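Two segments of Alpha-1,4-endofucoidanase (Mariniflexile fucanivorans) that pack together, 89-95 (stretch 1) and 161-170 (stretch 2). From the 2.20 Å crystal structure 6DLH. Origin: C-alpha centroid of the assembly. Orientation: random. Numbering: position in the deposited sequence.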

ATOM      1  N   ASN A  89       1.007  11.821   9.328  1.00 43.67           N
ATOM      2  CA  ASN A  89       0.679  12.193  10.698  1.00 45.03           C
ATOM      3  C   ASN A  89       1.442  11.297  11.678  1.00 44.07           C
ATOM      4  O   ASN A  89       2.631  11.044  11.491  1.00 40.44           O
ATOM      5  CB  ASN A  89      -0.841  12.186  10.899  1.00 46.22           C
ATOM      6  CG  ASN A  89      -1.344  13.206  11.896  1.00 51.28           C
ATOM      7  OD1 ASN A  89      -0.862  14.337  11.937  1.00 56.43           O
ATOM      8  ND2 ASN A  89      -2.333  12.823  12.686  1.00 53.74           N
ATOM      9  N   ILE A  90       0.743  10.802  12.710  1.00 43.79           N
ATOM     10  CA  ILE A  90       1.352   9.981  13.748  1.00 45.10           C
ATOM     11  C   ILE A  90       1.723   8.604  13.198  1.00 47.50           C
ATOM     12  O   ILE A  90       2.306   7.797  13.916  1.00 50.84           O
ATOM     13  CB  ILE A  90       0.450   9.877  14.994  1.00 45.76           C
ATOM     14  CG1 ILE A  90      -0.884   9.189  14.686  1.00 45.77           C
ATOM     15  CG2 ILE A  90       0.259  11.246  15.637  1.00 48.63           C
ATOM     16  CD1 ILE A  90      -1.765   8.961  15.900  1.00 46.91           C
ATOM     17  N   PHE A  91       1.402   8.348  11.923  1.00 45.32           N
ATOM     18  CA  PHE A  91       1.726   7.077  11.290  1.00 40.25           C
ATOM     19  C   PHE A  91       2.935   7.235  10.370  1.00 38.56           C
ATOM     20  O   PHE A  91       3.263   6.325   9.610  1.00 40.87           O
ATOM     21  CB  PHE A  91       0.511   6.530  10.533  1.00 38.67           C
ATOM     22  CG  PHE A  91      -0.730   6.400  11.374  1.00 37.33           C
ATOM     23  CD1 PHE A  91      -0.954   5.260  12.132  1.00 37.02           C
ATOM     24  CD2 PHE A  91      -1.663   7.426  11.428  1.00 38.42           C
ATOM     25  CE1 PHE A  91      -2.089   5.147  12.921  1.00 36.57           C
ATOM     26  CE2 PHE A  91      -2.796   7.314  12.221  1.00 36.27           C
ATOM     27  CZ  PHE A  91      -3.004   6.175  12.964  1.00 36.95           C
ATOM     28  N   SER A  92       3.614   8.382  10.467  1.00 36.36           N
ATOM     29  CA  SER A  92       4.752   8.672   9.607  1.00 39.09           C
ATOM     30  C   SER A  92       5.886   7.653   9.748  1.00 41.43           C
ATOM     31  O   SER A  92       6.665   7.498   8.809  1.00 43.42           O
ATOM     32  CB  SER A  92       5.252  10.084   9.784  1.00 38.95           C
ATOM     33  OG  SER A  92       5.778  10.273  11.086  1.00 37.97           O
ATOM     34  N   PRO A  93       6.084   6.971  10.906  1.00 42.34           N
ATOM     35  CA  PRO A  93       7.068   5.886  10.994  1.00 45.14           C
ATOM     36  C   PRO A  93       6.757   4.627  10.181  1.00 44.31           C
ATOM     37  O   PRO A  93       7.673   3.941   9.729  1.00 41.32           O
ATOM     38  CB  PRO A  93       7.104   5.532  12.494  1.00 44.64           C
ATOM     39  CG  PRO A  93       6.537   6.757  13.177  1.00 44.99           C
ATOM     40  CD  PRO A  93       5.482   7.264  12.217  1.00 43.73           C
ATOM     41  N   THR A  94       5.465   4.328   9.999  1.00 43.51           N
ATOM     42  CA  THR A  94       5.049   3.093   9.353  1.00 41.65           C
ATOM     43  C   THR A  94       5.327   3.161   7.851  1.00 41.61           C
ATOM     44  O   THR A  94       4.753   3.995   7.152  1.00 43.04           O
ATOM     45  CB  THR A  94       3.587   2.775   9.680  1.00 44.82           C
ATOM     46  OG1 THR A  94       2.762   3.724   8.999  1.00 46.40           O
ATOM     47  CG2 THR A  94       3.310   2.788  11.167  1.00 43.69           C
ATOM     48  N   HIS A  95       6.216   2.273   7.382  1.00 36.18           N
ATOM     49  CA  HIS A  95       6.601   2.159   5.983  1.00 36.91           C
ATOM     50  C   HIS A  95       5.934   0.932   5.367  1.00 38.03           C
ATOM     51  O   HIS A  95       5.555   0.009   6.088  1.00 38.99           O
ATOM     52  CB  HIS A  95       8.129   2.043   5.849  1.00 34.50           C
ATOM     53  CG  HIS A  95       8.868   3.296   6.172  1.00 32.87           C
ATOM     54  ND1 HIS A  95       8.794   3.899   7.416  1.00 32.07           N
ATOM     55  CD2 HIS A  95       9.712   4.048   5.431  1.00 31.61           C
ATOM     56  CE1 HIS A  95       9.541   4.982   7.416  1.00 32.07           C
ATOM     57  NE2 HIS A  95      10.119   5.093   6.211  1.00 31.23           N
ATOM     58  N   THR A 161       2.445   8.407  23.036  1.00 68.13           N
ATOM     59  CA  THR A 161       3.022   7.096  22.780  1.00 67.25           C
ATOM     60  C   THR A 161       2.083   6.313  21.864  1.00 62.42           C
ATOM     61  O   THR A 161       0.873   6.280  22.091  1.00 60.05           O
ATOM     62  CB  THR A 161       3.359   6.354  24.084  1.00 68.44           C
ATOM     63  OG1 THR A 161       4.344   7.112  24.789  1.00 69.95           O
ATOM     64  CG2 THR A 161       3.899   4.957  23.866  1.00 66.90           C
ATOM     65  N   GLN A 162       2.665   5.688  20.834  1.00 57.09           N
ATOM     66  CA  GLN A 162       1.898   4.951  19.841  1.00 56.98           C
ATOM     67  C   GLN A 162       1.860   3.467  20.205  1.00 53.24           C
ATOM     68  O   GLN A 162       2.857   2.765  20.072  1.00 52.69           O
ATOM     69  CB  GLN A 162       2.452   5.209  18.438  1.00 54.07           C
ATOM     70  CG  GLN A 162       2.628   6.686  18.098  1.00 54.79           C
ATOM     71  CD  GLN A 162       1.411   7.538  18.375  1.00 55.05           C
ATOM     72  OE1 GLN A 162       0.266   7.121  18.194  1.00 53.45           O
ATOM     73  NE2 GLN A 162       1.656   8.757  18.827  1.00 56.04           N
ATOM     74  N   ALA A 163       0.677   3.006  20.629  1.00 54.74           N
ATOM     75  CA  ALA A 163       0.486   1.707  21.256  1.00 55.30           C
ATOM     76  C   ALA A 163       0.636   0.548  20.267  1.00 57.14           C
ATOM     77  O   ALA A 163       0.277  -0.581  20.603  1.00 58.74           O
ATOM     78  CB  ALA A 163      -0.861   1.673  21.942  1.00 56.22           C
ATOM     79  N   ASP A 164       1.171   0.815  19.066  1.00 53.23           N
ATOM     80  CA  ASP A 164       1.402  -0.231  18.079  1.00 52.86           C
ATOM     81  C   ASP A 164       2.885  -0.300  17.723  1.00 52.16           C
ATOM     82  O   ASP A 164       3.379  -1.346  17.310  1.00 51.53           O
ATOM     83  CB  ASP A 164       0.494  -0.080  16.852  1.00 51.89           C
ATOM     84  CG  ASP A 164      -0.946  -0.484  17.122  1.00 52.26           C
ATOM     85  OD1 ASP A 164      -1.776   0.416  17.376  1.00 55.87           O
ATOM     86  OD2 ASP A 164      -1.230  -1.693  17.083  1.00 53.09           O
ATOM     87  N   TYR A 165       3.577   0.833  17.877  1.00 54.50           N
ATOM     88  CA  TYR A 165       5.020   0.914  17.713  1.00 56.39           C
ATOM     89  C   TYR A 165       5.582   1.789  18.835  1.00 59.76           C
ATOM     90  O   TYR A 165       6.280   2.769  18.572  1.00 58.35           O
ATOM     91  CB  TYR A 165       5.381   1.388  16.298  1.00 56.98           C
ATOM     92  CG  TYR A 165       4.460   2.444  15.735  1.00 56.99           C
ATOM     93  CD1 TYR A 165       3.228   2.102  15.193  1.00 57.52           C
ATOM     94  CD2 TYR A 165       4.805   3.790  15.757  1.00 54.91           C
ATOM     95  CE1 TYR A 165       2.360   3.062  14.694  1.00 56.03           C
ATOM     96  CE2 TYR A 165       3.952   4.761  15.256  1.00 53.97           C
ATOM     97  CZ  TYR A 165       2.725   4.396  14.724  1.00 54.92           C
ATOM     98  OH  TYR A 165       1.865   5.339  14.238  1.00 53.69           O
ATOM     99  N   PRO A 166       5.326   1.432  20.120  1.00 63.79           N
ATOM    100  CA  PRO A 166       5.529   2.340  21.254  1.00 63.38           C
ATOM    101  C   PRO A 166       6.879   3.046  21.375  1.00 60.10           C
ATOM    102  O   PRO A 166       6.927   4.162  21.885  1.00 60.66           O
ATOM    103  CB  PRO A 166       5.268   1.457  22.487  1.00 63.10           C
ATOM    104  CG  PRO A 166       4.335   0.389  21.973  1.00 63.33           C
ATOM    105  CD  PRO A 166       4.820   0.120  20.563  1.00 64.30           C
ATOM    106  N   ASP A 167       7.959   2.416  20.898  1.00 58.44           N
ATOM    107  CA  ASP A 167       9.279   3.002  21.094  1.00 61.51           C
ATOM    108  C   ASP A 167      10.163   2.859  19.857  1.00 59.92           C
ATOM    109  O   ASP A 167      11.384   2.803  19.982  1.00 61.16           O
ATOM    110  CB  ASP A 167       9.950   2.511  22.385  1.00 67.55           C
ATOM    111  CG  ASP A 167       9.595   1.089  22.792  1.00 66.86           C
ATOM    112  OD1 ASP A 167       9.973   0.157  22.057  1.00 59.49           O
ATOM    113  OD2 ASP A 167       8.935   0.929  23.846  1.00 68.92           O
ATOM    114  N   VAL A 168       9.545   2.848  18.668  1.00 59.90           N
ATOM    115  CA  VAL A 168      10.293   2.819  17.420  1.00 56.87           C
ATOM    116  C   VAL A 168      10.986   4.164  17.208  1.00 57.10           C
ATOM    117  O   VAL A 168      12.119   4.206  16.728  1.00 52.68           O
ATOM    118  CB  VAL A 168       9.400   2.442  16.221  1.00 58.11           C
ATOM    119  CG1 VAL A 168       9.926   3.008  14.911  1.00 56.57           C
ATOM    120  CG2 VAL A 168       9.223   0.938  16.106  1.00 57.91           C
ATOM    121  N   SER A 169      10.289   5.258  17.556  1.00 59.00           N
ATOM    122  CA  SER A 169      10.843   6.595  17.400  1.00 63.74           C
ATOM    123  C   SER A 169      12.117   6.725  18.235  1.00 65.16           C
ATOM    124  O   SER A 169      13.162   7.146  17.727  1.00 62.67           O
ATOM    125  CB  SER A 169       9.825   7.665  17.734  1.00 64.11           C
ATOM    126  OG  SER A 169       8.893   7.837  16.673  1.00 61.92           O
ATOM    127  N   ALA A 170      12.011   6.322  19.511  1.00 65.12           N
ATOM    128  CA  ALA A 170      13.138   6.262  20.434  1.00 63.41           C
ATOM    129  C   ALA A 170      14.303   5.506  19.800  1.00 59.15           C
ATOM    130  O   ALA A 170      15.410   6.035  19.711  1.00 57.32           O
ATOM    131  CB  ALA A 170      12.706   5.636  21.741  1.00 61.11           C
TER

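What holds these two segments together, when neither offers a strand for the other to pair with? The answer is largely Tyr-165, which has the most surface covered by the opposing segment and whose CA-to-CB bond points toward it. Its hydroxyl donates the one hydrogen bond that crosses the contact, from Tyr-165 OH to Ile-90 O, at a short 2.5 Å. The carbonyl oxygen lies near the plane of the ring, at its edge, where a phenol proton can reach it without leaving that plane. The same hydroxyl oxygen also sits against Phe-91, with Tyr-165 OH 3.4 Å from Phe-91 CA, so the tip of the tyrosine rests on the backbone just past the bonded carbonyl.

How does the first segment shape itself to receive that ring? Phe-91 to Thr-94 form a type I beta turn, closed by Thr-94 N bonding to Phe-91 O at 3.0 Å. The threonine side chain reinforces the closure: Thr-94 OG1 donates to the same Phe-91 O at 2.7 Å. With its hydroxyl engaged in the turn, Thr-94 meets the tyrosine through its methyl group. Thr-94 CG2 lies over one face of the Tyr-165 ring, 4.1 Å from CG2 to the ring centroid and 29° off the normal, a CH-pi contact in which a weakly polarised C-H group meets the aromatic electron cloud.

What does Pro-93 add from within the turn? Its CA-to-CB bond points toward the second segment, and its ring offers a compact apolar surface. Pro-93 CG approaches Tyr-165 CE2 at 3.9 Å, while Pro-93 CB makes a looser contact with Val-168 CG1 at 4.5 Å, at the start of a helix that continues beyond Ala-170. The proline thus spans from the tyrosine ring to the helix, and its CA lies 7.5 Å from the CA of Ser-169. These contacts bring nonpolar groups together in a buried setting, without demanding the strict direction of a hydrogen bond.

Where does the contact reach beyond this cluster? At Ile-90, whose side chain extends to Gln-162: Ile-90 CD1 comes within 3.6 Å of Gln-162 OE1, a van der Waals approach of a methyl group to an amide oxygen. Ile-90 therefore serves the contact twice, its backbone carbonyl accepting from the tyrosine and its side chain covering part of the glutamine. On the other segment, a weak backbone bond from Tyr-165 N to Gln-162 O, 3.0 Å long, links the two residues that Ile-90 touches.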